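Local coordinates for NanU sialic acid binding protein (Bacteroides fragilis, PDB 4L7T) that binds sialic acid with high affinity and probably works at the outer membrane as the SusD-like partner of the NanO transporter, at residues F52-L57 / Y383-Y388; D335-K340 / R460-M465; K469-L474 / D480-R485. All blocks are in the same frame, centred on the assembly; numbering follows the deposited sequence.

Interaction 1 of 3, residues F52-L57 / Y383-Y388; sequences FNFFLL and YPIYRY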
loop_
_atom_site.group_PDB
_atom_site.type_symbol
_atom_site.label_atom_id
_atom_site.label_comp_id
_atom_site.label_asym_id
_atom_site.label_seq_id
_atom_site.Cartn_x
_atom_site.Cartn_y
_atom_site.Cartn_z
ATOM N N PHE A 52 4.153 -0.923 8.025
ATOM C CA PHE A 52 3.464 -2.240 8.190
ATOM C C PHE A 52 1.976 -1.954 8.300
ATOM O O PHE A 52 1.187 -2.702 7.728
ATOM C CB PHE A 52 3.933 -2.841 9.506
ATOM C CG PHE A 52 3.327 -4.215 9.804
ATOM C CD1 PHE A 52 3.261 -5.214 8.831
ATOM C CD2 PHE A 52 2.855 -4.465 11.105
ATOM C CE1 PHE A 52 2.641 -6.452 9.108
ATOM C CE2 PHE A 52 2.248 -5.681 11.387
ATOM C CZ PHE A 52 2.212 -6.691 10.407
ATOM N N ASN A 53 1.591 -0.924 9.052
ATOM C CA ASN A 53 0.162 -0.525 9.241
ATOM C C ASN A 53 -0.509 -0.080 7.936
ATOM O O ASN A 53 -1.660 -0.456 7.675
ATOM C CB ASN A 53 -0.031 0.497 10.330
ATOM C CG ASN A 53 0.111 -0.140 11.722
ATOM O OD1 ASN A 53 -0.181 -1.319 11.894
ATOM N ND2 ASN A 53 0.533 0.642 12.691
ATOM N N PHE A 54 0.235 0.641 7.076
ATOM C CA PHE A 54 -0.298 0.940 5.717
ATOM C C PHE A 54 -0.685 -0.367 5.008
ATOM O O PHE A 54 -1.733 -0.416 4.414
ATOM C CB PHE A 54 0.717 1.732 4.849
ATOM C CG PHE A 54 1.111 3.123 5.440
ATOM C CD1 PHE A 54 0.249 3.836 6.246
ATOM C CD2 PHE A 54 2.329 3.672 5.124
ATOM C CE1 PHE A 54 0.612 5.114 6.754
ATOM C CE2 PHE A 54 2.687 4.946 5.683
ATOM C CZ PHE A 54 1.835 5.636 6.437
ATOM N N PHE A 55 0.137 -1.425 5.025
ATOM C CA PHE A 55 -0.205 -2.658 4.402
ATOM C C PHE A 55 -1.420 -3.291 5.078
ATOM O O PHE A 55 -2.364 -3.754 4.397
ATOM C CB PHE A 55 0.984 -3.617 4.556
ATOM C CG PHE A 55 0.701 -5.019 4.164
ATOM C CD1 PHE A 55 0.431 -5.373 2.828
ATOM C CD2 PHE A 55 0.538 -5.974 5.170
ATOM C CE1 PHE A 55 0.080 -6.657 2.557
ATOM C CE2 PHE A 55 0.244 -7.291 4.879
ATOM C CZ PHE A 55 0.005 -7.650 3.605
ATOM N N LEU A 56 -1.392 -3.315 6.426
ATOM C CA LEU A 56 -2.524 -3.994 7.142
ATOM C C LEU A 56 -3.837 -3.266 6.891
ATOM O O LEU A 56 -4.883 -3.923 6.782
ATOM C CB LEU A 56 -2.263 -4.008 8.688
ATOM C CG LEU A 56 -1.135 -4.900 9.180
ATOM C CD1 LEU A 56 -1.107 -4.861 10.722
ATOM C CD2 LEU A 56 -1.227 -6.377 8.673
ATOM N N LEU A 57 -3.808 -1.935 6.835
ATOM C CA LEU A 57 -5.038 -1.200 6.558
ATOM C C LEU A 57 -5.545 -1.460 5.112
ATOM O O LEU A 57 -6.728 -1.406 4.862
ATOM C CB LEU A 57 -4.822 0.303 6.782
ATOM C CG LEU A 57 -4.579 0.668 8.290
ATOM C CD1 LEU A 57 -4.194 2.137 8.291
ATOM C CD2 LEU A 57 -5.881 0.426 9.103
ATOM N N TYR A 383 9.295 -0.547 0.310
ATOM C CA TYR A 383 7.844 -0.813 0.243
ATOM C C TYR A 383 7.244 0.314 -0.624
ATOM O O TYR A 383 7.061 1.405 -0.171
ATOM C CB TYR A 383 7.244 -0.875 1.668
ATOM C CG TYR A 383 5.771 -1.127 1.627
ATOM C CD1 TYR A 383 5.336 -2.309 1.005
ATOM C CD2 TYR A 383 4.912 -0.268 2.203
ATOM C CE1 TYR A 383 3.928 -2.595 0.932
ATOM C CE2 TYR A 383 3.488 -0.498 2.131
ATOM C CZ TYR A 383 3.064 -1.716 1.517
ATOM O OH TYR A 383 1.676 -1.851 1.454
ATOM N N PRO A 384 6.750 -0.018 -1.848
ATOM C CA PRO A 384 6.286 1.106 -2.735
ATOM C C PRO A 384 4.910 1.553 -2.294
ATOM O O PRO A 384 4.064 0.708 -1.968
ATOM C CB PRO A 384 6.152 0.486 -4.133
ATOM C CG PRO A 384 6.094 -0.999 -3.922
ATOM C CD PRO A 384 6.870 -1.277 -2.555
ATOM N N ILE A 385 4.679 2.836 -2.233
ATOM C CA ILE A 385 3.361 3.406 -1.947
ATOM C C ILE A 385 2.643 3.767 -3.244
ATOM O O ILE A 385 1.469 3.407 -3.432
ATOM C CB ILE A 385 3.515 4.721 -1.046
ATOM C CG1 ILE A 385 4.218 4.329 0.278
ATOM C CG2 ILE A 385 2.225 5.415 -0.841
ATOM C CD1 ILE A 385 3.419 3.291 1.223
ATOM N N TYR A 386 3.358 4.473 -4.150
ATOM C CA TYR A 386 2.763 4.870 -5.433
ATOM C C TYR A 386 3.735 4.555 -6.533
ATOM O O TYR A 386 4.950 4.936 -6.477
ATOM C CB TYR A 386 2.517 6.361 -5.505
ATOM C CG TYR A 386 1.427 6.851 -4.578
ATOM C CD1 TYR A 386 0.227 6.192 -4.447
ATOM C CD2 TYR A 386 1.600 8.066 -3.859
ATOM C CE1 TYR A 386 -0.787 6.668 -3.650
ATOM C CE2 TYR A 386 0.577 8.546 -3.060
ATOM C CZ TYR A 386 -0.614 7.848 -2.965
ATOM O OH TYR A 386 -1.606 8.417 -2.146
ATOM N N ARG A 387 3.232 3.792 -7.524
ATOM C CA ARG A 387 4.053 3.636 -8.747
ATOM C C ARG A 387 3.272 3.826 -9.984
ATOM O O ARG A 387 2.080 4.032 -9.901
ATOM C CB ARG A 387 4.754 2.333 -8.763
ATOM C CG ARG A 387 3.932 1.198 -8.658
ATOM C CD ARG A 387 4.871 -0.025 -8.374
ATOM N NE ARG A 387 4.079 -1.313 -8.188
ATOM C CZ ARG A 387 3.613 -2.079 -9.174
ATOM N NH1 ARG A 387 3.768 -1.718 -10.492
ATOM N NH2 ARG A 387 2.878 -3.161 -8.867
ATOM N N TYR A 388 3.975 4.014 -11.091
ATOM C CA TYR A 388 3.313 4.478 -12.298
ATOM C C TYR A 388 2.175 3.535 -12.751
ATOM O O TYR A 388 1.160 4.082 -13.274
ATOM C CB TYR A 388 4.308 4.690 -13.438
ATOM C CG TYR A 388 3.751 5.425 -14.654
ATOM C CD1 TYR A 388 2.934 6.576 -14.466
ATOM C CD2 TYR A 388 4.032 4.964 -15.925
ATOM C CE1 TYR A 388 2.408 7.306 -15.595
ATOM C CE2 TYR A 388 3.490 5.647 -17.075
ATOM C CZ TYR A 388 2.696 6.810 -16.846
ATOM O OH TYR A 388 2.253 7.478 -17.998
#
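Tyr383 reaches from its strand to helix 51-58 and sets its phenol oxygen against Phe55. Tyr383 OH lies 3.6 Å from Phe55 CB and equally close to Phe55 CA, so the oxygen rests on the start of the side chain rather than on the ring; it also sits near the plane of the Phe55 ring, at the ring's edge. Behind the hydroxyl, Tyr383 CZ is 4.1 Å from Phe55 CB. The two side chains cross at about a right angle. Tyr383 CG stands anti to the backbone N (chi1 179°), which carries the ring toward the helix.

The purely aliphatic-aromatic part is smaller. Ile385 CD1 approaches Phe54 CD2 to 4.1 Å, obliquely to the ring. Both Ile385 torsions lie close to -60°, and this folds the CG1-CD1 branch round to the helix although the CB bond itself does not aim there. Phe54 also places CB near the edge of the Tyr383 ring, at 4.5 Å from CE2, so this residue lies against both strand side chains.

Aromatic neighbours also pack on these rings. Trp281 stacks on Phe55 and meets Tyr383 edge-to-face, while Phe54 stacks with His141 and is edge-to-face with Tyr137 of helix 121-146.

The strand's backbone pairs with strand 267-271, Tyr383 with Ile271. Further along, two residues, Ile385 and Tyr386, stand opposite the single Phe269, a classic beta bulge, and the strand changes direction there. The arrangement is a buried aromatic packing of helix 51-58 against a bulged strand of a two-stranded antiparallel sheet, close to the centre of this largely helical SusD-family fold.

Interaction 2 of 3, residues D335-K340 / R460-M465; sequences DGDTRK and RMREFM. With EDO (1,2-ethanediol), chain D.
Arg339 lays its guanidinium across the end of helix 452-463, with Arg462 CB over the centre of one face and 3.7 Å from CZ. Its nitrogens are engaged round the rim. NH1 gives a bond of 2.9 Å to Glu463 OE1, on the anti lone pair of that oxygen; the N-H...O angle is 148° and the oxygen is tilted slightly from the guanidinium plane. NH1 also has a salt bridge to Glu459, one turn back on the same helix.

Asp337 takes the NE side. Arg339 grips Asp337 side-on with two nitrogens: NE to OD1 at 3.0 Å on the syn lone pair, and NH2 to OD2 at 2.9 Å, nearly in the guanidinium plane. Asp337 OD1 has a second donor, the backbone N of Arg339 at 3.0 Å, on its anti side and well out of the carboxylate plane. The same carboxylate therefore caps the start of helix 339-343 and fixes the guanidinium's rotation. A bend at chi3 (-79°) brings NE and NH2 back to Asp337.

Arg462 runs extended past this pair, its CD 3.7 Å from Arg339 NH2, and finds its partners mostly outside the two segments: NE with Ala332 O, NH1 with Asp435, NH2 with Tyr440 OH. A water links the two arginines, accepting from Arg462 NH1 at 2.9 Å and more weakly from Arg339 NH2. Glu463 OE2 is taken by Arg387 and Arg416, so both oxygens of this buried carboxylate are paired with arginines, which would be expected to favour its charged form. Met461 O accepts from O1 of a 1,2-ethanediol whose placement is doubtful.

The whole is a buried salt-bridge network, Asp337-Arg339-Glu463, joined to a side-chain capping bond where a loop enters helix 339-343.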
loop_
_atom_site.group_PDB
_atom_site.type_symbol
_atom_site.label_atom_id
_atom_site.label_comp_id
_atom_site.label_asym_id
_atom_site.label_seq_id
_atom_site.Cartn_x
_atom_site.Cartn_y
_atom_site.Cartn_z
ATOM N N ASP A 335 -2.320 -17.700 -18.289
ATOM C CA ASP A 335 -0.996 -18.160 -18.693
ATOM C C ASP A 335 -0.279 -17.081 -19.459
ATOM O O ASP A 335 -0.923 -16.323 -20.238
ATOM C CB ASP A 335 -1.132 -19.344 -19.673
ATOM C CG ASP A 335 -1.629 -20.584 -19.014
ATOM O OD1 ASP A 335 -1.819 -20.627 -17.771
ATOM O OD2 ASP A 335 -1.849 -21.538 -19.791
ATOM N N GLY A 336 1.037 -17.017 -19.232
ATOM C CA GLY A 336 1.836 -15.975 -19.875
ATOM C C GLY A 336 2.053 -14.713 -19.062
ATOM O O GLY A 336 3.007 -13.971 -19.327
ATOM N N ASP A 337 1.218 -14.491 -18.032
ATOM C CA ASP A 337 1.416 -13.346 -17.182
ATOM C C ASP A 337 2.655 -13.503 -16.302
ATOM O O ASP A 337 2.671 -14.296 -15.358
ATOM C CB ASP A 337 0.129 -13.136 -16.324
ATOM C CG ASP A 337 0.027 -11.722 -15.680
ATOM O OD1 ASP A 337 1.091 -11.087 -15.374
ATOM O OD2 ASP A 337 -1.121 -11.324 -15.437
ATOM N N THR A 338 3.648 -12.664 -16.542
ATOM C CA THR A 338 4.895 -12.678 -15.787
ATOM C C THR A 338 4.731 -12.315 -14.279
ATOM O O THR A 338 5.630 -12.561 -13.461
ATOM C CB THR A 338 5.958 -11.724 -16.377
ATOM O OG1 THR A 338 5.560 -10.336 -16.291
ATOM C CG2 THR A 338 6.278 -12.080 -17.837
ATOM N N ARG A 339 3.595 -11.720 -13.937
ATOM C CA ARG A 339 3.356 -11.258 -12.564
ATOM C C ARG A 339 3.112 -12.438 -11.613
ATOM O O ARG A 339 3.308 -12.291 -10.399
ATOM C CB ARG A 339 2.196 -10.250 -12.454
ATOM C CG ARG A 339 2.408 -8.978 -13.311
ATOM C CD ARG A 339 1.186 -8.103 -13.179
ATOM N NE ARG A 339 0.119 -8.617 -14.032
ATOM C CZ ARG A 339 -0.921 -7.924 -14.520
ATOM N NH1 ARG A 339 -1.171 -6.634 -14.166
ATOM N NH2 ARG A 339 -1.830 -8.511 -15.307
ATOM N N LYS A 340 2.758 -13.598 -12.151
ATOM C CA LYS A 340 2.428 -14.787 -11.302
ATOM C C LYS A 340 3.699 -15.272 -10.633
ATOM O O LYS A 340 3.799 -15.245 -9.408
ATOM C CB LYS A 340 1.799 -15.878 -12.147
ATOM C CG LYS A 340 1.577 -17.196 -11.342
ATOM C CD LYS A 340 1.016 -18.319 -12.208
ATOM C CE LYS A 340 0.935 -19.597 -11.383
ATOM N NZ LYS A 340 -0.069 -20.559 -11.983
ATOM N N ARG A 460 -6.009 -4.522 -10.975
ATOM C CA ARG A 460 -5.353 -4.067 -9.721
ATOM C C ARG A 460 -5.016 -5.233 -8.823
ATOM O O ARG A 460 -4.043 -5.165 -8.112
ATOM C CB ARG A 460 -6.235 -3.021 -9.044
ATOM C CG ARG A 460 -6.334 -1.680 -9.830
ATOM C CD ARG A 460 -7.071 -0.562 -9.047
ATOM N NE ARG A 460 -6.398 -0.153 -7.787
ATOM C CZ ARG A 460 -5.419 0.771 -7.719
ATOM N NH1 ARG A 460 -5.026 1.414 -8.812
ATOM N NH2 ARG A 460 -4.882 1.159 -6.535
ATOM N N MET A 461 -5.835 -6.283 -8.849
ATOM C CA MET A 461 -5.527 -7.439 -8.017
ATOM C C MET A 461 -4.276 -8.159 -8.538
ATOM O O MET A 461 -3.433 -8.593 -7.741
ATOM C CB MET A 461 -6.683 -8.421 -7.949
ATOM C CG MET A 461 -6.464 -9.352 -6.827
ATOM S SD MET A 461 -7.805 -10.539 -6.918
ATOM C CE MET A 461 -7.888 -11.218 -5.304
ATOM N N ARG A 462 -4.101 -8.189 -9.853
ATOM C CA ARG A 462 -2.974 -8.894 -10.467
ATOM C C ARG A 462 -1.726 -8.036 -10.287
ATOM O O ARG A 462 -0.636 -8.558 -10.107
ATOM C CB ARG A 462 -3.229 -9.107 -11.949
ATOM C CG ARG A 462 -4.364 -10.067 -12.184
ATOM C CD ARG A 462 -4.622 -10.298 -13.664
ATOM N NE ARG A 462 -5.512 -11.481 -13.804
ATOM C CZ ARG A 462 -6.242 -11.784 -14.869
ATOM N NH1 ARG A 462 -6.399 -10.937 -15.889
ATOM N NH2 ARG A 462 -6.958 -12.924 -14.900
ATOM N N GLU A 463 -1.872 -6.717 -10.334
ATOM C CA GLU A 463 -0.698 -5.803 -10.336
ATOM C C GLU A 463 -0.153 -5.497 -8.914
ATOM O O GLU A 463 1.071 -5.276 -8.752
ATOM C CB GLU A 463 -1.189 -4.453 -10.947
ATOM C CG GLU A 463 -0.089 -3.370 -11.284
ATOM C CD GLU A 463 0.990 -3.874 -12.291
ATOM O OE1 GLU A 463 0.728 -4.726 -13.177
ATOM O OE2 GLU A 463 2.139 -3.353 -12.117
ATOM N N PHE A 464 -1.030 -5.547 -7.894
ATOM C CA PHE A 464 -0.656 -5.016 -6.566
ATOM C C PHE A 464 -0.805 -5.976 -5.415
ATOM O O PHE A 464 -0.896 -5.578 -4.272
ATOM C CB PHE A 464 -1.512 -3.758 -6.289
ATOM C CG PHE A 464 -1.263 -2.652 -7.253
ATOM C CD1 PHE A 464 -0.029 -2.073 -7.354
ATOM C CD2 PHE A 464 -2.272 -2.246 -8.093
ATOM C CE1 PHE A 464 0.176 -1.038 -8.304
ATOM C CE2 PHE A 464 -2.057 -1.206 -9.059
ATOM C CZ PHE A 464 -0.863 -0.634 -9.127
ATOM N N MET A 465 -0.665 -7.234 -5.685
ATOM C CA MET A 465 -0.704 -8.167 -4.504
ATOM C C MET A 465 0.454 -7.831 -3.616
ATOM O O MET A 465 1.596 -7.573 -4.077
ATOM C CB MET A 465 -0.486 -9.641 -4.962
ATOM C CG MET A 465 -1.464 -10.218 -5.882
ATOM S SD MET A 465 -1.261 -12.078 -6.025
ATOM C CE MET A 465 -1.326 -12.478 -4.431
HETATM C C1 EDO D . -4.328 -6.439 -4.685
HETATM O O1 EDO D . -3.963 -7.815 -5.163
HETATM C C2 EDO D . -4.710 -5.144 -5.454
HETATM O O2 EDO D . -6.057 -4.513 -5.586
HETATM O O HOH W 1 -4.549 -8.902 -16.830
#

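Interaction 3 of 3, residues K469-L474 / D480-R485; sequences KRWYDL and DYVTKR. With NA (sodium ion), chain F; EDO (1,2-ethanediol), chain D.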
loop_
_atom_site.group_PDB
_atom_site.type_symbol
_atom_site.label_atom_id
_atom_site.label_comp_id
_atom_site.label_asym_id
_atom_site.label_seq_id
_atom_site.Cartn_x
_atom_site.Cartn_y
_atom_site.Cartn_z
ATOM N N LYS A 469 -3.344 -2.605 -1.342
ATOM C CA LYS A 469 -4.375 -1.965 -2.170
ATOM C C LYS A 469 -5.771 -2.660 -2.134
ATOM O O LYS A 469 -6.776 -1.935 -2.221
ATOM C CB LYS A 469 -3.989 -1.951 -3.671
ATOM C CG LYS A 469 -2.636 -1.240 -3.969
ATOM C CD LYS A 469 -2.622 0.106 -3.351
ATOM C CE LYS A 469 -1.259 0.816 -3.661
ATOM N NZ LYS A 469 -0.987 2.160 -2.906
ATOM N N ARG A 470 -5.835 -3.979 -2.070
ATOM C CA ARG A 470 -7.083 -4.755 -2.435
ATOM C C ARG A 470 -8.286 -4.287 -1.568
ATOM O O ARG A 470 -9.401 -4.151 -2.098
ATOM C CB ARG A 470 -6.798 -6.247 -2.302
ATOM C CG ARG A 470 -8.044 -7.151 -2.632
ATOM C CD ARG A 470 -8.627 -6.957 -4.006
ATOM N NE ARG A 470 -9.542 -8.089 -4.223
ATOM C CZ ARG A 470 -10.131 -8.314 -5.417
ATOM N NH1 ARG A 470 -9.944 -7.467 -6.448
ATOM N NH2 ARG A 470 -10.887 -9.418 -5.544
ATOM N N TRP A 471 -8.094 -4.248 -0.244
ATOM C CA TRP A 471 -9.193 -3.833 0.651
ATOM C C TRP A 471 -9.663 -2.440 0.325
ATOM O O TRP A 471 -10.913 -2.185 0.152
ATOM C CB TRP A 471 -8.805 -4.018 2.104
ATOM C CG TRP A 471 -9.749 -3.405 3.088
ATOM C CD1 TRP A 471 -9.598 -2.202 3.730
ATOM C CD2 TRP A 471 -10.986 -3.977 3.575
ATOM N NE1 TRP A 471 -10.698 -1.958 4.598
ATOM C CE2 TRP A 471 -11.564 -3.015 4.480
ATOM C CE3 TRP A 471 -11.688 -5.187 3.292
ATOM C CZ2 TRP A 471 -12.778 -3.240 5.153
ATOM C CZ3 TRP A 471 -12.934 -5.387 3.944
ATOM C CH2 TRP A 471 -13.452 -4.421 4.839
ATOM N N TYR A 472 -8.714 -1.515 0.127
ATOM C CA TYR A 472 -9.169 -0.156 -0.205
ATOM C C TYR A 472 -9.815 -0.075 -1.639
ATOM O O TYR A 472 -10.687 0.814 -1.805
ATOM C CB TYR A 472 -7.958 0.788 -0.146
ATOM C CG TYR A 472 -7.528 1.225 1.222
ATOM C CD1 TYR A 472 -8.445 1.479 2.228
ATOM C CD2 TYR A 472 -6.140 1.434 1.477
ATOM C CE1 TYR A 472 -7.994 2.016 3.459
ATOM C CE2 TYR A 472 -5.678 1.966 2.715
ATOM C CZ TYR A 472 -6.646 2.290 3.661
ATOM O OH TYR A 472 -6.238 2.815 4.852
ATOM N N ASP A 473 -9.432 -0.954 -2.567
ATOM C CA ASP A 473 -9.997 -0.939 -3.948
ATOM C C ASP A 473 -11.486 -1.383 -3.870
ATOM O O ASP A 473 -12.356 -0.718 -4.465
ATOM C CB ASP A 473 -9.256 -1.850 -4.865
ATOM C CG ASP A 473 -7.830 -1.298 -5.259
ATOM O OD1 ASP A 473 -7.513 -0.120 -5.007
ATOM O OD2 ASP A 473 -7.067 -2.075 -5.850
ATOM N N LEU A 474 -11.746 -2.421 -3.086
ATOM C CA LEU A 474 -13.142 -2.860 -2.874
ATOM C C LEU A 474 -13.899 -1.803 -2.142
ATOM O O LEU A 474 -15.022 -1.508 -2.550
ATOM C CB LEU A 474 -13.243 -4.209 -2.122
ATOM C CG LEU A 474 -12.578 -5.358 -2.884
ATOM C CD1 LEU A 474 -12.544 -6.637 -2.065
ATOM C CD2 LEU A 474 -13.359 -5.710 -4.184
ATOM N N ASP A 480 -21.291 -3.303 -1.455
ATOM C CA ASP A 480 -21.663 -4.510 -2.150
ATOM C C ASP A 480 -20.461 -5.228 -2.769
ATOM O O ASP A 480 -20.423 -6.452 -2.872
ATOM C CB ASP A 480 -22.686 -4.225 -3.269
ATOM C CG ASP A 480 -24.121 -4.006 -2.723
ATOM O OD1 ASP A 480 -24.360 -4.275 -1.512
ATOM O OD2 ASP A 480 -25.040 -3.621 -3.520
ATOM N N TYR A 481 -19.481 -4.424 -3.223
ATOM C CA TYR A 481 -18.274 -5.085 -3.706
ATOM C C TYR A 481 -17.479 -5.756 -2.536
ATOM O O TYR A 481 -16.918 -6.847 -2.680
ATOM C CB TYR A 481 -17.313 -4.075 -4.392
ATOM C CG TYR A 481 -17.827 -3.528 -5.660
ATOM C CD1 TYR A 481 -17.441 -4.101 -6.896
ATOM C CD2 TYR A 481 -18.734 -2.469 -5.636
ATOM C CE1 TYR A 481 -17.951 -3.575 -8.115
ATOM C CE2 TYR A 481 -19.254 -1.978 -6.830
ATOM C CZ TYR A 481 -18.852 -2.526 -8.037
ATOM O OH TYR A 481 -19.324 -1.998 -9.251
ATOM N N VAL A 482 -17.440 -5.080 -1.400
ATOM C CA VAL A 482 -16.753 -5.596 -0.189
ATOM C C VAL A 482 -17.459 -6.877 0.297
ATOM O O VAL A 482 -16.779 -7.899 0.490
ATOM C CB VAL A 482 -16.762 -4.563 0.961
ATOM C CG1 VAL A 482 -16.202 -5.180 2.314
ATOM C CG2 VAL A 482 -15.926 -3.308 0.615
ATOM N N THR A 483 -18.789 -6.843 0.492
ATOM C CA THR A 483 -19.470 -8.012 1.083
ATOM C C THR A 483 -19.517 -9.185 0.092
ATOM O O THR A 483 -19.563 -10.344 0.508
ATOM C CB THR A 483 -20.904 -7.595 1.594
ATOM O OG1 THR A 483 -21.651 -7.144 0.476
ATOM C CG2 THR A 483 -20.780 -6.523 2.647
ATOM N N LYS A 484 -19.479 -8.941 -1.217
ATOM C CA LYS A 484 -19.421 -10.021 -2.179
ATOM C C LYS A 484 -18.185 -10.850 -2.078
ATOM O O LYS A 484 -18.255 -12.087 -2.121
ATOM C CB LYS A 484 -19.579 -9.476 -3.603
ATOM C CG LYS A 484 -19.477 -10.511 -4.598
ATOM C CD LYS A 484 -20.785 -11.361 -4.695
ATOM C CE LYS A 484 -20.680 -12.319 -5.911
ATOM N NZ LYS A 484 -21.636 -13.465 -5.868
ATOM N N ARG A 485 -17.030 -10.176 -1.900
ATOM C CA ARG A 485 -15.770 -10.896 -1.977
ATOM C C ARG A 485 -15.070 -11.080 -0.642
ATOM O O ARG A 485 -14.016 -11.749 -0.575
ATOM C CB ARG A 485 -14.842 -10.274 -3.037
ATOM C CG ARG A 485 -15.338 -10.594 -4.469
ATOM C CD ARG A 485 -14.273 -10.304 -5.500
ATOM N NE ARG A 485 -14.622 -10.771 -6.846
ATOM C CZ ARG A 485 -14.902 -9.973 -7.884
ATOM N NH1 ARG A 485 -14.948 -8.656 -7.723
ATOM N NH2 ARG A 485 -15.084 -10.523 -9.080
HETATM NA NA NA F . -19.406 -11.753 2.286
HETATM C C1 EDO D . -4.328 -6.439 -4.685
HETATM O O1 EDO D . -3.963 -7.815 -5.163
HETATM C C2 EDO D . -4.710 -5.144 -5.454
HETATM O O2 EDO D . -6.057 -4.513 -5.586
HETATM O O HOH W 2 -18.463 -13.243 0.834
HETATM O O HOH W 3 -19.926 -10.622 3.989
HETATM O O HOH W 4 -19.267 -13.650 3.765
#
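Val482 and Leu474 form the centre of the contact, where the two segments come closest: their CA atoms are 5.3 Å apart. Val482 spreads its two methyls between different partners. CG2 packs on Leu474, 3.9 Å from CB and nearer still to the carbonyl carbon, while CG1 meets the far rim of the Trp471 indole, 3.7 Å from CZ3, in an oblique approach. With Trp471 CG anti to the backbone N (chi1 170°), the indole swings out until its six-membered ring reaches this methyl. Leu474 also packs its branches elsewhere: CD2 lies 4.3 Å from Tyr481 CB, and CD1 lies 4.4 Å from Arg485 CB.

Next come two arginines that cross at about a right angle. Arg470 NH2 sits 3.5 Å from Arg485 CD and 4.2 Å from Arg485 NE, a close approach of like charges that nearby acceptors probably offset. Arg470 NH2 has Asp63 and Tyr445 O; Arg485 has Glu454 through NH1 and Lys444 O through NE. Leu474 CG lies over one face of the Arg470 guanidinium, offset toward its rim.

Further out, a sodium ion sits at the end of helix 479-485, bound by Thr483 O at 2.3 Å, by Thr486 O and by three waters. Beside the start of helix 470-477, a 1,2-ethanediol, probably from the crystallisation liquor and less surely placed, donates from O2 to Asp473 OD2, an oxygen also salt-bridged to Arg460.

The axes of the two short segments are inclined at 130°, so helices 470-477 and 479-485 form a short helical hairpin, well short of antiparallel. Helix 452-463 packs alongside, touching Arg470 through Met461, Asp473 through Leu457, and Tyr481 through Glu454 and Leu457.

Overall arrangement
From the N terminus, helix 51-58 waits more than 300 residues for its strand, and interaction 1 closes that long loop. Before it does so, segment 335-340 has passed; its partner 460-465 comes after 383-388, so interactions 1 and 2 cross. Interaction 2 closes a loop of 119 residues, tying the start of helix 339-343 to the end of helix 452-463. Interaction 3 is local, a short hairpin opened only after both others have closed. The three centres lie about 17 to 18 Å apart, yet all three contacts touch; Lys469 NZ probably bonds to Ile385 O. Together they join helix 51-58, near the N terminus, the bulged strand, helices 339-343 and 452-463, and helices 470-477 and 479-485.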